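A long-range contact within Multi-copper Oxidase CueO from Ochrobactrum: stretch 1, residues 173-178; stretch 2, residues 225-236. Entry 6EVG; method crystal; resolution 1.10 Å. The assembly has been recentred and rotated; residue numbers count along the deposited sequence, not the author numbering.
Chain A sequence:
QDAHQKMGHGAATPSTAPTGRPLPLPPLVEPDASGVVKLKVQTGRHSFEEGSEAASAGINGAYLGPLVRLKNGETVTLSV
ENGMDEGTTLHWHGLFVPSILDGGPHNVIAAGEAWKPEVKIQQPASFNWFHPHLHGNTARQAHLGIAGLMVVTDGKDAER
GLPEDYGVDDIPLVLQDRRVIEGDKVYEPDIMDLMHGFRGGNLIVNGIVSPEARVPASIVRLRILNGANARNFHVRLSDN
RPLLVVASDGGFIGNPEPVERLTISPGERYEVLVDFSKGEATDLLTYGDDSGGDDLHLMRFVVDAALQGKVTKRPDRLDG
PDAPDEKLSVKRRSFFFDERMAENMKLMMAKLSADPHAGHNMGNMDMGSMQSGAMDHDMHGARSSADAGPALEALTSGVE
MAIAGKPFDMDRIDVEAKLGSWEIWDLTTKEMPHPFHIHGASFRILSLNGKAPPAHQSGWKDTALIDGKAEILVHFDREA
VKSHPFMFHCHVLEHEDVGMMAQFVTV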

# COMPACT_ATOMS: atom_id res chain seq x y z
N LEU A 173 11.14 -1.12 -2.16
CA LEU A 173 11.26 0.33 -1.98
C LEU A 173 9.96 0.85 -1.40
O LEU A 173 8.93 0.87 -2.09
N VAL A 174 10.01 1.32 -0.16
CA VAL A 174 8.84 1.90 0.50
C VAL A 174 9.03 3.42 0.46
O VAL A 174 9.91 3.99 1.13
N LEU A 175 8.17 4.06 -0.34
CA LEU A 175 8.25 5.50 -0.58
C LEU A 175 7.35 6.22 0.43
O LEU A 175 6.15 5.89 0.53
N GLN A 176 7.91 7.20 1.15
CA GLN A 176 7.15 7.96 2.14
C GLN A 176 7.62 9.41 2.13
O GLN A 176 8.57 9.78 1.43
N ASP A 177 6.95 10.25 2.91
CA ASP A 177 7.36 11.61 3.13
C ASP A 177 7.24 12.00 4.59
O ASP A 177 6.57 11.33 5.38
N ARG A 178 7.95 13.04 4.97
CA ARG A 178 8.05 13.48 6.34
C ARG A 178 8.04 15.01 6.42
O ARG A 178 8.78 15.70 5.73
N LEU A 225 6.22 0.18 -2.98
CA LEU A 225 5.01 0.47 -2.19
C LEU A 225 5.00 1.99 -1.88
O LEU A 225 6.01 2.55 -1.45
N ASN A 226 3.82 2.63 -2.06
CA ASN A 226 3.63 3.96 -1.49
C ASN A 226 3.04 3.79 -0.09
O ASN A 226 1.89 3.38 0.06
N GLY A 227 3.88 4.07 0.92
CA GLY A 227 3.47 3.97 2.29
C GLY A 227 3.19 5.32 2.98
O GLY A 227 3.14 5.37 4.22
N ALA A 228 3.02 6.38 2.19
CA ALA A 228 2.82 7.71 2.74
C ALA A 228 1.35 7.90 3.22
O ALA A 228 0.46 7.15 2.83
N ASN A 229 1.15 8.93 4.05
CA ASN A 229 -0.21 9.26 4.48
C ASN A 229 -1.11 9.67 3.34
O ASN A 229 -2.30 9.41 3.36
N ALA A 230 -0.53 10.41 2.38
CA ALA A 230 -1.36 11.13 1.39
C ALA A 230 -0.69 11.37 0.06
O ALA A 230 -1.37 11.37 -0.97
N ARG A 231 0.61 11.64 0.06
CA ARG A 231 1.34 12.01 -1.15
C ARG A 231 1.21 10.93 -2.20
O ARG A 231 1.44 9.74 -1.90
N ASN A 232 0.97 11.31 -3.46
CA ASN A 232 1.11 10.44 -4.62
C ASN A 232 2.51 10.61 -5.18
O ASN A 232 3.04 11.74 -5.26
N PHE A 233 3.15 9.50 -5.56
CA PHE A 233 4.43 9.55 -6.22
C PHE A 233 4.24 9.32 -7.70
O PHE A 233 3.37 8.57 -8.12
N HIS A 234 5.10 9.98 -8.53
CA HIS A 234 5.01 9.86 -9.97
C HIS A 234 6.48 9.68 -10.41
O HIS A 234 7.17 10.69 -10.62
N VAL A 235 6.93 8.44 -10.47
CA VAL A 235 8.36 8.16 -10.44
C VAL A 235 8.94 7.87 -11.80
O VAL A 235 8.34 7.16 -12.61
N ARG A 236 10.13 8.38 -12.03
CA ARG A 236 10.92 8.04 -13.22
C ARG A 236 12.36 7.86 -12.78
O ARG A 236 12.76 8.31 -11.71

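Residues 173-178 run as a strand parallel to the short strand Leu-225–Asn-226, and the chain then turns back so that Phe-233 and Val-235 also face the first stretch. Hydrogen bonds from Leu-225 N to Leu-173 O, from Leu-175 N to Leu-225 O and from Gly-227 N to Leu-175 O, each 2.9 Å, hold the parallel register; along each extended strand, side chains alternate between faces.

On the face shared by Val-174 (t) and Leu-225 (t, p), the contact is light, with Val-174 CG1 4.2 Å from Leu-225 CD2. Beyond this pair Gly-227 leaves a hollow: a CB there would lie only 3.2 Å from Val-174 CG1 and 3.3 Å from Gln-176 NE2. The side chain of Gln-176 (m, t, chi3 -55°) extends alongside, and its NE2 donates to Gly-227 O at 3.1 Å.

The other face carries Leu-175 and Asn-226. Leu-175 (m, t) is the main bump: its CB sits over one face of the Phe-233 ring, 3.8 Å from the centroid in a CH-pi contact; its CD1 packs against the same ring, 3.9 Å from Phe-233 CG, and meets Val-235 CG1 (m) at 4.0 Å. Phe-233 (m, chi2 -83°) thus presents a flat floor, and its ring edge meets backbone, with CZ 3.7 Å from Gln-176 O. Asn-226 (t) instead braces its own loop: OD1 accepts from Ala-228 N and ND2 donates to Arg-231 O, both at 2.8 Å.

Asp-177 (p) points toward the loop, where Arg-231 (t, t, m; chi4 -91°) donates from NE to Asp-177 OD2 at 2.8 Å in a salt bridge near the guanidinium plane. Asp-177 OD1 lies 2.7 Å from the oxygen of water 1 and 2.8 Å from that of water 2; these accept from Arg-231 N and Asn-229 N respectively, each at 2.9 Å, so solvent fills the gap.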

# COMPACT_ATOMS: atom_id res chain seq x y z
CB LEU A 173 11.52 1.07 -3.29
CG LEU A 173 12.77 0.60 -4.09
CD1 LEU A 173 12.83 1.41 -5.42
CD2 LEU A 173 14.06 0.74 -3.30
CB VAL A 174 8.71 1.40 1.97
CG1 VAL A 174 7.49 2.06 2.60
CG2 VAL A 174 8.66 -0.11 2.00
CB LEU A 175 7.78 5.83 -1.99
CG LEU A 175 8.38 5.04 -3.15
CD1 LEU A 175 7.84 5.50 -4.49
CD2 LEU A 175 9.92 5.09 -3.17
CB GLN A 176 7.22 7.35 3.53
CG GLN A 176 6.66 5.96 3.62
CD GLN A 176 6.92 5.30 4.94
OE1 GLN A 176 8.09 5.20 5.39
NE2 GLN A 176 5.84 4.84 5.59
CB ASP A 177 6.63 12.61 2.22
CG ASP A 177 5.14 12.77 2.39
OD1 ASP A 177 4.52 11.88 3.01
OD2 ASP A 177 4.57 13.80 1.87
CB ARG A 178 9.40 13.06 6.95
CG ARG A 178 9.62 11.57 7.07
CD ARG A 178 8.66 10.90 8.07
NE ARG A 178 8.85 11.44 9.39
CZ ARG A 178 8.40 10.84 10.49
NH1 ARG A 178 7.71 9.75 10.41
NH2 ARG A 178 8.71 11.35 11.69
CB LEU A 225 5.07 -0.29 -0.86
CG LEU A 225 4.06 0.17 0.21
CD1 LEU A 225 2.61 -0.11 -0.14
CD2 LEU A 225 4.41 -0.51 1.53
CB ASN A 226 2.71 4.79 -2.39
CG ASN A 226 2.45 6.15 -1.80
OD1 ASN A 226 2.69 6.42 -0.64
ND2 ASN A 226 1.96 7.07 -2.66
CB ALA A 228 3.09 8.76 1.67
CB ASN A 229 -0.19 10.38 5.53
CG ASN A 229 0.17 9.89 6.91
OD1 ASN A 229 1.12 9.12 7.10
ND2 ASN A 229 -0.61 10.35 7.92
CB ALA A 230 -1.84 12.46 1.95
CB ARG A 231 2.80 12.21 -0.82
CG ARG A 231 3.68 12.59 -1.99
CD ARG A 231 5.10 12.93 -1.59
NE ARG A 231 5.20 14.16 -0.85
CZ ARG A 231 5.40 15.38 -1.38
NH1 ARG A 231 5.50 15.51 -2.70
NH2 ARG A 231 5.53 16.43 -0.61
CB ASN A 232 0.11 10.76 -5.69
CG ASN A 232 -1.31 10.62 -5.21
OD1 ASN A 232 -1.67 9.60 -4.61
ND2 ASN A 232 -2.15 11.63 -5.47
CB PHE A 233 5.40 8.50 -5.62
CG PHE A 233 5.79 8.82 -4.21
CD1 PHE A 233 6.77 9.70 -3.90
CD2 PHE A 233 5.09 8.22 -3.14
CE1 PHE A 233 7.12 10.01 -2.60
CE2 PHE A 233 5.39 8.56 -1.84
CZ PHE A 233 6.40 9.43 -1.56
CB HIS A 234 4.36 11.11 -10.59
CG HIS A 234 3.05 11.49 -10.00
ND1 HIS A 234 1.86 10.86 -10.34
CD2 HIS A 234 2.75 12.43 -9.09
CE1 HIS A 234 0.88 11.43 -9.63
NE2 HIS A 234 1.40 12.39 -8.87
CB VAL A 235 8.73 7.04 -9.44
CG1 VAL A 235 8.24 7.35 -8.04
CG2 VAL A 235 8.27 5.71 -9.86
CB ARG A 236 10.84 9.14 -14.33
CG ARG A 236 11.50 10.45 -13.93
CD ARG A 236 11.79 11.31 -15.14
NE ARG A 236 12.33 12.59 -14.79
CZ ARG A 236 13.14 13.32 -15.52
NH1 ARG A 236 13.68 12.83 -16.63
NH2 ARG A 236 13.54 14.50 -15.06
O HOH W 1 1.86 12.01 2.61
O HOH W 2 3.42 10.35 5.08